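Local coordinates for protein carbohydrate deacetylase Agd3 (Neosartorya fumigata, PDB 6NWZ) that probably removes acetyl groups from galactosaminogalactan, as a zinc-binding exopolysaccharide deacetylase required for biofilm formation by Aspergillus fumigatus, at residues L28-D33 and G75-A80; L54-A59 and A81-D86; I254-L259 and M544-N549; G303-G308 and F390-Q395; P644-S649 and T677-I682. One frame throughout, in Å; residues are numbered along the deposited sequence.

Contact 1: residues L28-D33 and G75-A80; sequences LVIAKD and GGIVVA
Ile30 projects between Ile77 and Val79 of the neighbouring strand and meets one with each arm of its fork. Its CD1 lies 4.1 Å from Ile77 CG2, and its CG2 stands the same 4.1 Å from Val79 CG1. In each pair the side chains run side by side and point the same way. The fork follows from chi1 (-61°): CG1 sits beside the backbone N and carries CD1 back toward Ile77, while CG2 is swung to the carbonyl side, where Val79 follows. Leu28 shares this face of the sheet. On the other face Val29 and Val78 form a looser pair, CG2 to CG2 at 4.4 Å, and beyond them the small methyls of Ala31 and Ala80 meet.

The strands run parallel, their axes 4.7 Å apart and inclined by 15°, in the core of the N-terminal region assigned to the CBM87 carbohydrate-binding family. Helix 34-47 packs on Val29 and Ala31, and Val78 rests against Trp233 and Leu237 of helix 224-237; Val56 and Val83 lie against Ile30 on the opposite face.

The backbone bonds alternate as parallel pairing requires. Leu28 N donates to Gly76 O and Val78 N to Leu28 O; then Ile30 N donates to Val78 O at 2.7 Å, and Ala80 N reaches Ile30 O at 3.1 Å. Past the last direct bond a water takes over, accepting from Lys32 N and donating to Ala80 O at 2.6 Å. The polar groups bonded across this buried seam are thus all main-chain atoms, which leaves the side chains to contribute purely apolar contact.

Contact 2: residues L54-A59 and A81-D86; sequences LLVPQA and AEVSYD
Gln58 lies flat across one face of the Tyr85 ring. Its CB stands 3.6 Å from the ring centroid and only 13° off the ring normal, a CH-pi contact close to the centre of the face. Beyond CB the chain is fully extended, with CG anti to the backbone N (chi1 -178°), and it runs back over the ring toward Tyr85 CB. The terminal amide ends up nearly parallel to the ring, the planes 19° apart, with OE1 3.7 Å from Tyr85 CD2. The backbone N of Gln58 lies over the same face near the phenol end, 3.4 Å from Tyr85 CZ.

The ring is also held at its edge. Tyr85 OH donates to Val56 O at 2.8 Å, in the carbonyl plane and on a lone pair; the hydrogen bond at the edge and the contact on the face together restrict the turning of the phenol. The opposite face receives Lys32, whose ammonium makes a cation-pi contact there and also bonds to Ser84 O.

Two elements of the CBM87 region are joined in this way: the chain leaving strand 51-55, which pairs in parallel with strand 22-31, and strand 84-86, which forms a small antiparallel sheet with strand 93-95. Ser84 and Asp86 pack on Tyr93 of that partner strand.

Deeper in, Val56 and Val83 point at each other and cross at about a right angle, Val56 CB lying 4.1 Å from Val83 CG1. Both rest on Ile30 of strand 22-31, and Ala96, just after strand 93-95, touches both Val56 and Tyr85.

Contact 3: residues I254-L259 and M544-N549; sequences IDDMFL and MFHQAN. With ZN (zinc ion), chain M; ZN (zinc ion), chain L.
The imidazole of His546 has Asp255 over one face, and Asp256 and the Met544 SD at its edge. Asp255 CB stands 4.0 Å from the ring centroid, 30° off the normal, so it contacts the face away from the centre. Asp256 OD2 approaches near the ring plane, 3.4 Å from His546 CD2. Both carboxylates are turned steeply to the ring, by 72° for Asp255 and 76° for Asp256.

Asp255, Asp256 and His546 serve two zinc ions. Asp255 OD2 (2.4 Å) and His546 NE2 (2.3 Å) bind one zinc, whereas Asp256 OD1 binds the other at 2.0 Å together with His388 and His392. The second set is consistent with the Asp-His-His metal triad of NodB-like polysaccharide deacetylases. The remaining oxygen of the Asp255 carboxylate, OD1, forms a salt bridge with Arg491, a second-shell bond that would restrict the turning of this carboxylate.

Parallel strands 252-257 and 542-546 bring the ligands together at their C-terminal ends. Asp255 N donates almost straight to Phe545 O at 2.8 Å, and the return bond from Gln547 N to Asp255 O is weak.

There the second strand passes into a 3-10 segment, and Gln547 bends at its second torsion alongside Asp256; its amide bonds to Ile273 N and Phe271 O. On the sheet face away from the metals, Ile254 CD1 packs 3.6 Å from Phe545 CB, while the Phe545 ring meets Trp573 and Phe570 edge-to-face.

Contact 4: residues G303-G308 and F390-Q395; sequences GHNGNG and FTHEEQ. With ZN (zinc ion), chain L.
The loop 390-395 carries His392, the last ligand of the zinc site completed by Asp256 and His388, and it is held against the start of helix 306-313. His392 NE2 binds the zinc at 2.4 Å; the two histidines stand four residues apart, in line with the HxxxH motif of NodB-like deacetylases. The Asn305 amide crosses this ligand at a slant, the two planes 49° apart, with ND2 coming to the ring edge near its plane, 3.6 Å from His392 CB. This is a van der Waals contact.

One direct hydrogen bond joins the segments: Asn307 N donates to Phe390 O at 3.0 Å, approaching from above the carbonyl plane, 42° out of it. The Phe390 ring then folds beneath the donor. With CG anti to the backbone N (chi1 -170°), the ring presents a face to the helix start, Asn307 CB standing 3.9 Å from its centroid. Gly306, which has no side chain, brings its backbone obliquely to the ring, C lying 3.5 Å from Phe390 CE1. Asn307 itself points between Phe390 and Thr391: OD1 is taken by Ile328 N, and ND2 donates to a water 2.7 Å away that bonds weakly to Thr391 O. Thr391 OG1 is in turn anchored by Glu406 and Tyr330.

Helix 400-417 backs the contact, packing Asn410 and Trp413 on Phe390, and Asn410 also bonds to Gly306 N and His304 O. Strand 300-304, which leads into the helix, runs parallel between strands 252-257 and 384-387.

Contact 5: residues P644-S649 and T677-I682; sequences PVAPTS and TLSTPI. With MAN (alpha-D-mannopyranose), chain E.
Ser679 meets Ala646 O with two donors: its backbone N at 3.1 Å, in the carbonyl plane, and its hydroxyl OG, whose modelled separation is too short to be taken literally at this resolution. A second carbonyl, on segment 677-682, also takes two donors. Thr677 O accepts from Thr648 N at 2.7 Å, almost in line with the C=O bond, and also from Thr648 OG1 at 3.2 Å. That hydroxyl is turned between the backbone N and carbonyl carbon (chi1 49°), which lets both donors of one residue converge on one oxygen. Pro647 and Leu678 form a single backbone bridge between these two grips.

Further along, Val645 CG1 packs against the Thr680 backbone, 3.3 Å from Thr680 O. Apolar contacts with Ile682 follow: Val645 CG2 slides past Ile682 CG1 at 4.0 Å, the two side chains running in opposite directions. Ile682 CD1 then abuts the ring of Pro644 at CG, 3.5 Å away and at about a right angle.

Behind this layer, strand 674-683 is positioned by antiparallel strand 622-629, with Leu678 and Ile682 resting on Ile623. The chain turns a corner at Ser679 and Thr680, where Thr680 OG1 carries an O-linked mannose, bonded to its C1 at 1.4 Å.

The chemistry is therefore divided: hydrogen bonds to two carbonyls fix the loop 644-649 up to and at the corner, and apolar contacts of Pro644 and Val645 with Ile682 continue it beyond, next to a glycosylated surface of the C-terminal domain.

Contacts 1 and 2 share the CBM87 region: their centres lie 11 Å apart, their segments alternate along the chain, and both reach strand 22-31. Contact 5 follows last in sequence, in the C-terminal domain, yet its strand 674-683 joins the same strand system through 622-629 and 613-618, with its centre 29 Å from that of contact 1. Contacts 3 and 4 form the other cluster, also 11 Å centre to centre, on neighbouring strands 252-257 and 300-304 of the deacetylase domain. They share a zinc, and contact 4 falls within the chain span bridged by contact 3. With 45 Å between the centres of contacts 1 and 3, the metal centre and the CBM87 core stand well separated.

Contact 1: residues L28-D33 and G75-A80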
# COMPACT_ATOMS: atom_id res chain seq x y z
N LEU A 28 17.10 -14.93 7.48
CA LEU A 28 17.20 -16.16 6.68
C LEU A 28 15.81 -16.78 6.54
O LEU A 28 15.19 -17.16 7.54
CB LEU A 28 18.17 -17.14 7.33
CG LEU A 28 18.34 -18.48 6.61
CD1 LEU A 28 18.81 -18.26 5.18
CD2 LEU A 28 19.30 -19.38 7.38
N VAL A 29 15.34 -16.89 5.30
CA VAL A 29 14.02 -17.44 5.00
C VAL A 29 14.22 -18.80 4.35
O VAL A 29 14.85 -18.91 3.29
CB VAL A 29 13.21 -16.51 4.08
CG1 VAL A 29 11.93 -17.20 3.65
CG2 VAL A 29 12.90 -15.21 4.80
N ILE A 30 13.69 -19.84 4.99
CA ILE A 30 13.83 -21.23 4.55
C ILE A 30 12.46 -21.74 4.14
O ILE A 30 11.51 -21.70 4.94
CB ILE A 30 14.45 -22.10 5.65
CG1 ILE A 30 15.85 -21.60 6.02
CG2 ILE A 30 14.49 -23.56 5.21
CD1 ILE A 30 16.47 -22.32 7.19
N ALA A 31 12.35 -22.22 2.91
CA ALA A 31 11.08 -22.70 2.38
C ALA A 31 11.35 -23.76 1.32
O ALA A 31 12.49 -23.99 0.93
CB ALA A 31 10.24 -21.55 1.82
N LYS A 32 10.27 -24.40 0.86
CA LYS A 32 10.42 -25.48 -0.12
C LYS A 32 10.53 -24.94 -1.54
O LYS A 32 11.31 -25.46 -2.35
CB LYS A 32 9.25 -26.46 -0.02
CG LYS A 32 9.03 -26.98 1.39
CD LYS A 32 8.34 -28.34 1.40
CE LYS A 32 7.06 -28.33 0.59
NZ LYS A 32 6.42 -29.67 0.62
N ASP A 33 9.76 -23.90 -1.87
CA ASP A 33 9.75 -23.32 -3.20
C ASP A 33 9.55 -21.82 -3.06
O ASP A 33 9.35 -21.29 -1.96
CB ASP A 33 8.67 -23.95 -4.08
CG ASP A 33 7.32 -24.02 -3.38
OD1 ASP A 33 7.13 -24.93 -2.54
OD2 ASP A 33 6.46 -23.17 -3.66
N GLY A 75 20.16 -12.42 11.68
CA GLY A 75 19.45 -11.91 12.83
C GLY A 75 18.15 -12.60 13.12
O GLY A 75 17.52 -12.33 14.15
N GLY A 76 17.72 -13.49 12.23
CA GLY A 76 16.49 -14.21 12.43
C GLY A 76 16.36 -15.30 11.39
O GLY A 76 17.03 -15.28 10.35
N ILE A 77 15.51 -16.27 11.70
CA ILE A 77 15.26 -17.41 10.83
C ILE A 77 13.76 -17.61 10.72
O ILE A 77 13.05 -17.60 11.74
CB ILE A 77 15.95 -18.69 11.33
CG1 ILE A 77 17.42 -18.41 11.67
CG2 ILE A 77 15.83 -19.78 10.29
CD1 ILE A 77 18.08 -19.48 12.52
N VAL A 78 13.27 -17.78 9.49
CA VAL A 78 11.87 -18.07 9.23
C VAL A 78 11.81 -19.34 8.40
O VAL A 78 12.48 -19.45 7.37
CB VAL A 78 11.17 -16.92 8.49
CG1 VAL A 78 9.66 -17.04 8.64
CG2 VAL A 78 11.66 -15.57 9.00
N VAL A 79 11.01 -20.31 8.85
CA VAL A 79 10.86 -21.59 8.18
C VAL A 79 9.38 -21.84 7.95
O VAL A 79 8.58 -21.77 8.89
CB VAL A 79 11.48 -22.74 8.98
CG1 VAL A 79 11.63 -23.97 8.09
CG2 VAL A 79 12.82 -22.32 9.58
N ALA A 80 9.02 -22.16 6.71
CA ALA A 80 7.64 -22.38 6.33
C ALA A 80 7.38 -23.88 6.20
O ALA A 80 8.04 -24.56 5.40
CB ALA A 80 7.32 -21.66 5.01
O HOH W 1 8.09 -24.32 2.78

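Contact 2: residues L54-A59 and A81-D86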
# COMPACT_ATOMS: atom_id res chain seq x y z
N LEU A 54 16.58 -19.32 1.25
CA LEU A 54 17.17 -20.64 1.08
C LEU A 54 16.06 -21.62 0.73
O LEU A 54 15.18 -21.88 1.56
CB LEU A 54 17.91 -21.08 2.34
CG LEU A 54 18.34 -22.55 2.39
CD1 LEU A 54 19.40 -22.84 1.35
CD2 LEU A 54 18.85 -22.91 3.78
N LEU A 55 16.09 -22.15 -0.48
CA LEU A 55 15.08 -23.10 -0.94
C LEU A 55 15.60 -24.52 -0.73
O LEU A 55 16.71 -24.85 -1.14
CB LEU A 55 14.72 -22.87 -2.40
CG LEU A 55 14.07 -21.51 -2.71
CD1 LEU A 55 13.45 -21.51 -4.09
CD2 LEU A 55 13.03 -21.14 -1.67
N VAL A 56 14.79 -25.35 -0.08
CA VAL A 56 15.17 -26.70 0.29
C VAL A 56 14.34 -27.67 -0.55
O VAL A 56 13.14 -27.86 -0.27
CB VAL A 56 14.98 -26.96 1.79
CG1 VAL A 56 15.59 -28.30 2.17
CG2 VAL A 56 15.59 -25.83 2.60
N PRO A 57 14.91 -28.31 -1.56
CA PRO A 57 14.17 -29.33 -2.31
C PRO A 57 14.07 -30.62 -1.51
O PRO A 57 14.75 -30.81 -0.50
CB PRO A 57 15.01 -29.52 -3.57
CG PRO A 57 16.40 -29.23 -3.10
CD PRO A 57 16.27 -28.13 -2.08
N GLN A 58 13.20 -31.52 -1.99
CA GLN A 58 13.00 -32.79 -1.31
C GLN A 58 14.28 -33.60 -1.22
O GLN A 58 14.46 -34.39 -0.28
CB GLN A 58 11.91 -33.59 -2.02
CG GLN A 58 11.57 -34.92 -1.36
CD GLN A 58 10.35 -35.58 -1.95
OE1 GLN A 58 9.67 -35.00 -2.81
NE2 GLN A 58 10.05 -36.79 -1.50
N ALA A 59 15.20 -33.42 -2.17
CA ALA A 59 16.48 -34.11 -2.13
C ALA A 59 17.40 -33.55 -1.06
O ALA A 59 18.38 -34.21 -0.70
CB ALA A 59 17.16 -34.04 -3.49
N ALA A 81 6.42 -24.38 6.99
CA ALA A 81 5.96 -25.77 6.91
C ALA A 81 7.07 -26.77 7.20
O ALA A 81 7.02 -27.91 6.71
CB ALA A 81 5.31 -26.06 5.54
N GLU A 82 8.06 -26.37 7.99
CA GLU A 82 9.19 -27.22 8.36
C GLU A 82 9.90 -27.82 7.15
O GLU A 82 10.55 -28.87 7.28
CB GLU A 82 8.75 -28.35 9.30
CG GLU A 82 8.40 -27.92 10.71
CD GLU A 82 7.74 -29.02 11.51
OE1 GLU A 82 6.61 -29.42 11.16
OE2 GLU A 82 8.35 -29.50 12.49
N VAL A 83 9.82 -27.16 5.99
CA VAL A 83 10.23 -27.70 4.69
C VAL A 83 10.01 -29.21 4.64
O VAL A 83 10.95 -29.98 4.40
CB VAL A 83 11.68 -27.31 4.33
CG1 VAL A 83 11.75 -25.83 4.06
CG2 VAL A 83 12.68 -27.70 5.41
N SER A 84 8.77 -29.63 4.85
CA SER A 84 8.42 -31.03 5.00
C SER A 84 7.88 -31.62 3.70
O SER A 84 7.07 -30.99 3.01
CB SER A 84 7.38 -31.21 6.10
OG SER A 84 6.96 -32.56 6.17
N TYR A 85 8.34 -32.82 3.38
CA TYR A 85 7.87 -33.57 2.22
C TYR A 85 7.40 -34.95 2.67
O TYR A 85 7.77 -35.44 3.74
CB TYR A 85 8.96 -33.73 1.16
CG TYR A 85 9.45 -32.46 0.53
CD1 TYR A 85 10.43 -31.68 1.14
CD2 TYR A 85 8.97 -32.05 -0.71
CE1 TYR A 85 10.89 -30.52 0.55
CE2 TYR A 85 9.43 -30.90 -1.31
CZ TYR A 85 10.39 -30.13 -0.68
OH TYR A 85 10.84 -28.98 -1.28
N ASP A 86 6.58 -35.58 1.83
CA ASP A 86 6.15 -36.96 2.05
C ASP A 86 7.14 -37.86 1.33
O ASP A 86 7.11 -37.98 0.10
CB ASP A 86 4.72 -37.17 1.56
CG ASP A 86 4.22 -38.60 1.79
OD1 ASP A 86 4.95 -39.40 2.42
OD2 ASP A 86 3.10 -38.92 1.34

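Contact 3: residues I254-L259 and M544-N549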
# COMPACT_ATOMS: atom_id res chain seq x y z
N ILE A 254 -9.42 11.95 -6.80
CA ILE A 254 -10.73 12.18 -7.39
C ILE A 254 -10.50 12.72 -8.80
O ILE A 254 -10.15 13.89 -8.97
CB ILE A 254 -11.58 13.15 -6.57
CG1 ILE A 254 -11.62 12.72 -5.10
CG2 ILE A 254 -12.99 13.23 -7.14
CD1 ILE A 254 -12.18 11.34 -4.88
N ASP A 255 -10.72 11.88 -9.81
CA ASP A 255 -10.53 12.28 -11.19
C ASP A 255 -11.76 13.03 -11.71
O ASP A 255 -12.84 12.99 -11.12
CB ASP A 255 -10.27 11.06 -12.08
CG ASP A 255 -8.99 10.32 -11.72
OD1 ASP A 255 -8.24 10.77 -10.82
OD2 ASP A 255 -8.73 9.27 -12.35
N ASP A 256 -11.56 13.74 -12.82
CA ASP A 256 -12.64 14.31 -13.62
C ASP A 256 -13.31 15.51 -12.96
O ASP A 256 -14.47 15.81 -13.26
CB ASP A 256 -13.70 13.25 -13.97
CG ASP A 256 -13.13 12.11 -14.79
OD1 ASP A 256 -11.91 12.10 -15.05
OD2 ASP A 256 -13.93 11.23 -15.19
N MET A 257 -12.62 16.21 -12.06
CA MET A 257 -13.21 17.39 -11.44
C MET A 257 -13.43 18.48 -12.48
O MET A 257 -12.56 18.75 -13.32
CB MET A 257 -12.33 17.91 -10.31
CG MET A 257 -12.93 19.09 -9.55
SD MET A 257 -14.51 18.75 -8.73
CE MET A 257 -14.04 17.41 -7.64
N PHE A 258 -14.60 19.11 -12.41
CA PHE A 258 -15.17 20.12 -13.30
C PHE A 258 -15.80 19.49 -14.54
O PHE A 258 -16.43 20.22 -15.31
CB PHE A 258 -14.16 21.20 -13.73
CG PHE A 258 -13.76 22.13 -12.63
CD1 PHE A 258 -14.47 23.30 -12.39
CD2 PHE A 258 -12.66 21.85 -11.83
CE1 PHE A 258 -14.10 24.16 -11.38
CE2 PHE A 258 -12.29 22.71 -10.81
CZ PHE A 258 -13.01 23.86 -10.59
N LEU A 259 -15.67 18.19 -14.76
CA LEU A 259 -16.30 17.54 -15.89
C LEU A 259 -17.69 17.04 -15.54
O LEU A 259 -18.06 16.93 -14.37
CB LEU A 259 -15.45 16.36 -16.38
CG LEU A 259 -14.08 16.63 -17.00
CD1 LEU A 259 -13.44 15.33 -17.49
CD2 LEU A 259 -14.19 17.64 -18.13
N MET A 544 -8.15 5.01 -6.87
CA MET A 544 -8.77 5.73 -7.96
C MET A 544 -10.26 5.96 -7.68
O MET A 544 -11.00 5.00 -7.46
CB MET A 544 -8.60 4.96 -9.27
CG MET A 544 -9.37 5.53 -10.44
SD MET A 544 -9.82 4.24 -11.61
CE MET A 544 -11.00 3.31 -10.64
N PHE A 545 -10.68 7.22 -7.71
CA PHE A 545 -12.09 7.59 -7.63
C PHE A 545 -12.36 8.70 -8.64
O PHE A 545 -11.45 9.21 -9.30
CB PHE A 545 -12.49 8.03 -6.22
CG PHE A 545 -12.28 6.97 -5.17
CD1 PHE A 545 -13.19 5.93 -5.02
CD2 PHE A 545 -11.17 7.00 -4.34
CE1 PHE A 545 -13.00 4.95 -4.06
CE2 PHE A 545 -10.97 6.02 -3.38
CZ PHE A 545 -11.89 4.99 -3.24
N HIS A 546 -13.63 9.07 -8.77
CA HIS A 546 -14.05 10.05 -9.77
C HIS A 546 -15.08 11.00 -9.17
O HIS A 546 -15.68 10.72 -8.14
CB HIS A 546 -14.60 9.36 -11.02
CG HIS A 546 -13.56 8.59 -11.78
ND1 HIS A 546 -13.01 7.42 -11.31
CD2 HIS A 546 -12.94 8.85 -12.96
CE1 HIS A 546 -12.11 6.98 -12.17
NE2 HIS A 546 -12.05 7.83 -13.18
N GLN A 547 -15.27 12.14 -9.86
CA GLN A 547 -16.03 13.24 -9.28
C GLN A 547 -17.47 12.85 -8.99
O GLN A 547 -18.05 13.32 -7.99
CB GLN A 547 -15.97 14.46 -10.20
CG GLN A 547 -16.60 14.25 -11.58
CD GLN A 547 -18.08 14.60 -11.63
OE1 GLN A 547 -18.58 15.39 -10.82
NE2 GLN A 547 -18.80 14.02 -12.59
N ALA A 548 -18.06 12.00 -9.82
CA ALA A 548 -19.44 11.58 -9.59
C ALA A 548 -19.60 10.82 -8.28
O ALA A 548 -20.71 10.77 -7.75
CB ALA A 548 -19.93 10.73 -10.76
N ASN A 549 -18.51 10.25 -7.75
CA ASN A 549 -18.60 9.47 -6.52
C ASN A 549 -18.78 10.33 -5.27
O ASN A 549 -19.07 9.78 -4.20
CB ASN A 549 -17.34 8.61 -6.34
CG ASN A 549 -17.05 7.73 -7.54
OD1 ASN A 549 -15.89 7.39 -7.81
ND2 ASN A 549 -18.09 7.36 -8.28
ZN ZN M . -9.92 8.07 -14.11
ZN ZN L . -10.63 10.95 -16.04

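Contact 4: residues G303-G308 and F390-Q395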
# COMPACT_ATOMS: atom_id res chain seq x y z
N GLY A 303 -8.04 15.73 -9.11
CA GLY A 303 -7.49 15.93 -10.43
C GLY A 303 -8.46 16.71 -11.29
O GLY A 303 -9.60 16.28 -11.51
N HIS A 304 -8.01 17.87 -11.78
CA HIS A 304 -8.88 18.84 -12.44
C HIS A 304 -8.78 18.75 -13.95
O HIS A 304 -7.72 18.44 -14.51
CB HIS A 304 -8.52 20.27 -12.01
CG HIS A 304 -8.62 20.50 -10.53
ND1 HIS A 304 -9.82 20.68 -9.89
CD2 HIS A 304 -7.66 20.60 -9.58
CE1 HIS A 304 -9.61 20.88 -8.60
NE2 HIS A 304 -8.31 20.83 -8.39
N ASN A 305 -9.89 19.05 -14.62
CA ASN A 305 -9.93 19.25 -16.07
C ASN A 305 -10.40 20.68 -16.31
O ASN A 305 -11.60 20.97 -16.20
CB ASN A 305 -10.85 18.24 -16.74
CG ASN A 305 -10.40 16.82 -16.52
OD1 ASN A 305 -10.85 16.15 -15.59
ND2 ASN A 305 -9.52 16.34 -17.38
N GLY A 306 -9.47 21.56 -16.66
CA GLY A 306 -9.80 22.97 -16.81
C GLY A 306 -10.87 23.25 -17.84
O GLY A 306 -11.66 24.18 -17.68
N ASN A 307 -10.92 22.46 -18.92
CA ASN A 307 -11.90 22.71 -19.97
C ASN A 307 -13.32 22.54 -19.46
O ASN A 307 -14.24 23.20 -19.96
CB ASN A 307 -11.64 21.80 -21.17
CG ASN A 307 -12.47 22.17 -22.38
OD1 ASN A 307 -12.29 23.24 -22.97
ND2 ASN A 307 -13.37 21.27 -22.78
N GLY A 308 -13.52 21.68 -18.46
CA GLY A 308 -14.83 21.56 -17.85
C GLY A 308 -15.27 22.84 -17.15
O GLY A 308 -16.47 23.10 -17.01
N PHE A 390 -6.33 19.08 -19.82
CA PHE A 390 -7.28 20.18 -19.98
C PHE A 390 -8.64 19.67 -20.42
O PHE A 390 -9.65 19.89 -19.73
CB PHE A 390 -6.72 21.21 -20.96
CG PHE A 390 -7.51 22.49 -21.01
CD1 PHE A 390 -7.61 23.31 -19.90
CD2 PHE A 390 -8.14 22.89 -22.18
CE1 PHE A 390 -8.33 24.49 -19.95
CE2 PHE A 390 -8.86 24.07 -22.24
CZ PHE A 390 -8.96 24.87 -21.12
N THR A 391 -8.70 18.97 -21.55
CA THR A 391 -9.97 18.56 -22.14
C THR A 391 -10.30 17.09 -21.89
O THR A 391 -11.35 16.63 -22.35
CB THR A 391 -9.96 18.82 -23.65
OG1 THR A 391 -9.22 17.79 -24.32
CG2 THR A 391 -9.30 20.15 -23.94
N HIS A 392 -9.43 16.36 -21.19
CA HIS A 392 -9.61 14.92 -20.95
C HIS A 392 -9.54 14.12 -22.24
O HIS A 392 -10.16 13.05 -22.35
CB HIS A 392 -10.91 14.64 -20.20
CG HIS A 392 -10.98 13.27 -19.61
ND1 HIS A 392 -11.14 12.14 -20.38
CD2 HIS A 392 -10.90 12.84 -18.33
CE1 HIS A 392 -11.16 11.07 -19.60
NE2 HIS A 392 -11.02 11.47 -18.35
N GLU A 393 -8.79 14.61 -23.23
CA GLU A 393 -8.62 13.88 -24.48
C GLU A 393 -7.83 12.60 -24.25
O GLU A 393 -6.77 12.62 -23.61
CB GLU A 393 -7.91 14.75 -25.52
CG GLU A 393 -7.63 14.04 -26.84
CD GLU A 393 -6.84 14.89 -27.81
OE1 GLU A 393 -6.39 15.99 -27.42
OE2 GLU A 393 -6.66 14.47 -28.98
N GLU A 394 -8.34 11.49 -24.77
CA GLU A 394 -7.63 10.23 -24.72
C GLU A 394 -6.40 10.29 -25.62
O GLU A 394 -6.47 10.78 -26.75
CB GLU A 394 -8.55 9.09 -25.14
CG GLU A 394 -10.01 9.32 -24.78
CD GLU A 394 -10.48 8.43 -23.64
OE1 GLU A 394 -10.21 7.21 -23.70
OE2 GLU A 394 -11.13 8.95 -22.71
N GLN A 395 -5.28 9.80 -25.11
CA GLN A 395 -3.98 10.02 -25.74
C GLN A 395 -3.34 8.75 -26.29
O GLN A 395 -2.17 8.79 -26.69
CB GLN A 395 -3.04 10.70 -24.75
CG GLN A 395 -3.63 11.94 -24.11
CD GLN A 395 -2.71 12.55 -23.08
OE1 GLN A 395 -1.57 12.11 -22.92
NE2 GLN A 395 -3.19 13.57 -22.38
ZN ZN L . -10.63 10.95 -16.04
O HOH W 2 -13.80 18.90 -21.60

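Contact 5: residues P644-S649 and T677-I682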
# COMPACT_ATOMS: atom_id res chain seq x y z
N PRO A 644 13.31 0.48 18.54
CA PRO A 644 12.30 0.26 19.58
C PRO A 644 12.67 0.97 20.87
O PRO A 644 11.83 1.17 21.76
CB PRO A 644 12.31 -1.26 19.75
CG PRO A 644 13.74 -1.63 19.48
CD PRO A 644 14.27 -0.63 18.45
N VAL A 645 13.94 1.34 20.99
CA VAL A 645 14.46 2.13 22.10
C VAL A 645 15.21 3.31 21.49
O VAL A 645 15.94 3.14 20.51
CB VAL A 645 15.37 1.31 23.03
CG1 VAL A 645 15.95 2.20 24.11
CG2 VAL A 645 14.60 0.16 23.65
N ALA A 646 15.02 4.48 22.07
CA ALA A 646 15.64 5.68 21.52
C ALA A 646 17.16 5.57 21.58
O ALA A 646 17.70 5.18 22.63
CB ALA A 646 15.16 6.92 22.27
N PRO A 647 17.87 5.86 20.50
CA PRO A 647 19.33 5.92 20.57
C PRO A 647 19.80 7.12 21.37
O PRO A 647 19.03 8.04 21.67
CB PRO A 647 19.76 6.02 19.10
CG PRO A 647 18.57 6.61 18.40
CD PRO A 647 17.37 6.06 19.13
N THR A 648 21.09 7.12 21.72
CA THR A 648 21.63 8.20 22.54
C THR A 648 21.61 9.53 21.80
O THR A 648 21.52 10.59 22.44
CB THR A 648 23.06 7.88 22.97
OG1 THR A 648 23.82 7.46 21.84
CG2 THR A 648 23.06 6.78 24.03
N SER A 649 21.69 9.51 20.47
CA SER A 649 21.62 10.74 19.69
C SER A 649 21.24 10.39 18.26
O SER A 649 21.83 9.47 17.68
CB SER A 649 22.95 11.50 19.72
OG SER A 649 22.91 12.63 18.86
N THR A 677 24.20 4.26 19.47
CA THR A 677 24.22 3.62 20.77
C THR A 677 22.83 3.66 21.39
O THR A 677 22.23 4.73 21.52
CB THR A 677 25.23 4.30 21.70
OG1 THR A 677 26.55 3.99 21.26
CG2 THR A 677 25.04 3.83 23.13
N LEU A 678 22.31 2.49 21.77
CA LEU A 678 21.01 2.42 22.41
C LEU A 678 21.06 3.06 23.79
O LEU A 678 21.93 2.71 24.61
CB LEU A 678 20.54 0.97 22.51
CG LEU A 678 19.66 0.41 21.40
CD1 LEU A 678 20.22 0.74 20.02
CD2 LEU A 678 19.51 -1.08 21.58
N SER A 679 20.14 3.99 24.06
CA SER A 679 20.10 4.62 25.37
C SER A 679 19.80 3.60 26.46
O SER A 679 20.48 3.55 27.49
CB SER A 679 19.04 5.73 25.38
OG SER A 679 17.76 5.20 25.09
N THR A 680 18.79 2.77 26.25
CA THR A 680 18.50 1.64 27.12
C THR A 680 18.76 0.35 26.35
O THR A 680 17.99 0.01 25.43
CB THR A 680 17.05 1.69 27.63
OG1 THR A 680 16.95 2.66 28.68
CG2 THR A 680 16.62 0.34 28.18
N PRO A 681 19.83 -0.38 26.65
CA PRO A 681 20.16 -1.59 25.87
C PRO A 681 19.05 -2.63 25.91
O PRO A 681 18.41 -2.84 26.94
CB PRO A 681 21.44 -2.10 26.54
CG PRO A 681 22.05 -0.90 27.13
CD PRO A 681 20.91 -0.03 27.59
N ILE A 682 18.85 -3.30 24.78
CA ILE A 682 17.80 -4.30 24.66
C ILE A 682 18.33 -5.63 25.18
O ILE A 682 19.30 -6.17 24.65
CB ILE A 682 17.33 -4.44 23.21
CG1 ILE A 682 16.71 -3.13 22.72
CG2 ILE A 682 16.37 -5.61 23.08
CD1 ILE A 682 16.40 -3.13 21.25
C1 MAN E . 16.41 3.93 28.25
C2 MAN E . 16.71 4.33 29.72
C3 MAN E . 15.86 3.50 30.70
C4 MAN E . 14.37 3.58 30.34
C5 MAN E . 14.14 3.18 28.87
C6 MAN E . 12.71 3.43 28.42
O2 MAN E . 16.38 5.70 29.97
O3 MAN E . 16.08 3.88 32.06
O4 MAN E . 13.62 2.69 31.17
O5 MAN E . 15.02 3.94 27.98
O6 MAN E . 12.70 3.61 27.01